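Local coordinates for putative thioesterase yhdA (Lactococcus lactis subsp. lactis, PDB 3GEK) that probably hydrolyses acyl-CoA thioesters as a hotdog-fold member of the PaaI thioesterase family, perhaps acting on 1,4-dihydroxy-2-naphthoyl-CoA, at the interface of chains A and B. Sequence-based numbering; all coordinates share one arbitrary frame. Chains: chain A/B, Putative thioesterase yhdA.

The interface of chains A and B. Residues chain A 57, 76-79; chain B 49-50, 53, 81, 83.
The backbone N of B:His83 meets the carbonyl O of A:Gln77 at 2.8 Å. One step further along the edge, A:Ile79 and B:Ala81 form an antiparallel bridge bonded both ways: B:Ala81 N gives to A:Ile79 O at 2.8 Å, and A:Ile79 N gives to B:Ala81 O at 3.0 Å. From this backbone ladder the imidazole of B:His83 turns toward the helix of chain A. Its CG lies anti to the carbonyl carbon (chi1 -54°), which carries the ring past the carbonyl O of A:Gly76, 3.3 Å from ring carbon CD2 of B:His83. The carboxylate of A:Glu57 comes up to meet it tip to tip on an extended chain, and NE2 of B:His83 donates to OE1 of A:Glu57 at 3.0 Å. That bond reaches OE1 on its syn side, somewhat out of the carboxylate plane, and the two flat groups are turned 57° apart rather than lying coplanar. OE2 of A:Glu57 lies 3.2 Å from CA of B:Gly49, at the start of helix 49-68 of chain B, where the absence of a side chain lets the carboxylate come close. A:Glu57 occupies the position of the family's likely catalytic acid. An alanine in place of B:His83 would probably leave the A:Glu57 carboxylate without its imidazole mate and freer to turn, with a gap beside A:Gly76. Next to this polar pair, CD2 of B:Leu53 lies against OE1 of A:Glu57, while CG2 of A:Ile79 packs on both B:Leu53 methyls and on CB of B:Ala81 at 3.6 Å. In the hotdog fold typical of this family, the central helix 49-68 is wrapped by the sheet; here strand 73-83 of chain A pairs with strand 74-83 of chain B across a two-fold axis, probably as the usual hotdog dimer with its two sheets joined, though the structure alone does not prove it, while each helix sends residues to the seam.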
loop_
_atom_site.group_PDB
_atom_site.type_symbol
_atom_site.label_atom_id
_atom_site.label_comp_id
_atom_site.label_asym_id
_atom_site.label_seq_id
_atom_site.Cartn_x
_atom_site.Cartn_y
_atom_site.Cartn_z
ATOM N N GLU A 57 4.000 -13.138 -1.921
ATOM C CA GLU A 57 2.644 -13.638 -1.675
ATOM C C GLU A 57 2.644 -15.150 -1.419
ATOM O O GLU A 57 1.924 -15.638 -0.541
ATOM C CB GLU A 57 1.687 -13.247 -2.817
ATOM C CG GLU A 57 0.205 -13.486 -2.483
ATOM C CD GLU A 57 -0.783 -12.810 -3.432
ATOM O OE1 GLU A 57 -0.523 -11.673 -3.868
ATOM O OE2 GLU A 57 -1.854 -13.415 -3.711
ATOM N N GLY A 76 -4.208 -14.758 -0.028
ATOM C CA GLY A 76 -3.741 -13.389 -0.239
ATOM C C GLY A 76 -4.892 -12.408 -0.373
ATOM O O GLY A 76 -5.726 -12.537 -1.265
ATOM N N GLN A 77 -4.937 -11.436 0.532
ATOM C CA GLN A 77 -5.971 -10.406 0.536
ATOM C C GLN A 77 -5.402 -9.070 0.054
ATOM O O GLN A 77 -6.052 -8.334 -0.693
ATOM C CB GLN A 77 -6.551 -10.266 1.949
ATOM C CG GLN A 77 -7.518 -9.110 2.154
ATOM C CD GLN A 77 -8.156 -9.119 3.535
ATOM O OE1 GLN A 77 -8.832 -10.077 3.915
ATOM N NE2 GLN A 77 -7.954 -8.043 4.289
ATOM N N SER A 78 -4.180 -8.774 0.483
ATOM C CA SER A 78 -3.547 -7.484 0.240
ATOM C C SER A 78 -2.053 -7.627 0.079
ATOM O O SER A 78 -1.428 -8.469 0.726
ATOM C CB SER A 78 -3.796 -6.534 1.414
ATOM O OG SER A 78 -4.612 -5.467 1.010
ATOM N N ILE A 79 -1.485 -6.773 -0.765
ATOM C CA ILE A 79 -0.051 -6.752 -0.973
ATOM C C ILE A 79 0.398 -5.342 -1.360
ATOM O O ILE A 79 -0.179 -4.717 -2.257
ATOM C CB ILE A 79 0.399 -7.861 -1.997
ATOM C CG1 ILE A 79 1.920 -8.094 -1.965
ATOM C CG2 ILE A 79 -0.141 -7.588 -3.404
ATOM C CD1 ILE A 79 2.725 -7.173 -2.863
ATOM N N GLY B 49 -2.780 -15.067 -6.910
ATOM C CA GLY B 49 -2.665 -13.617 -6.806
ATOM C C GLY B 49 -1.387 -13.093 -7.437
ATOM O O GLY B 49 -1.381 -12.017 -8.031
ATOM N N GLY B 50 -0.309 -13.866 -7.300
ATOM C CA GLY B 50 0.992 -13.530 -7.873
ATOM C C GLY B 50 0.947 -13.354 -9.379
ATOM O O GLY B 50 1.628 -12.487 -9.928
ATOM N N LEU B 53 -0.702 -9.902 -9.985
ATOM C CA LEU B 53 0.270 -8.852 -9.699
ATOM C C LEU B 53 1.237 -8.691 -10.865
ATOM O O LEU B 53 1.540 -7.572 -11.284
ATOM C CB LEU B 53 1.060 -9.204 -8.437
ATOM C CG LEU B 53 0.556 -8.907 -7.013
ATOM C CD1 LEU B 53 -0.950 -8.821 -6.906
ATOM C CD2 LEU B 53 1.103 -9.964 -6.066
ATOM N N ALA B 81 -1.955 -3.819 -4.252
ATOM C CA ALA B 81 -3.071 -4.619 -4.732
ATOM C C ALA B 81 -3.991 -5.055 -3.607
ATOM O O ALA B 81 -3.540 -5.342 -2.496
ATOM C CB ALA B 81 -2.564 -5.834 -5.492
ATOM N N HIS B 83 -6.871 -8.028 -3.350
ATOM C CA HIS B 83 -7.594 -9.147 -3.953
ATOM C C HIS B 83 -8.983 -9.203 -3.351
ATOM O O HIS B 83 -9.147 -9.521 -2.169
ATOM C CB HIS B 83 -6.858 -10.471 -3.744
ATOM C CG HIS B 83 -5.436 -10.454 -4.210
ATOM N ND1 HIS B 83 -5.082 -10.190 -5.516
ATOM C CD2 HIS B 83 -4.277 -10.670 -3.542
ATOM C CE1 HIS B 83 -3.769 -10.249 -5.635
ATOM N NE2 HIS B 83 -3.255 -10.535 -4.451
#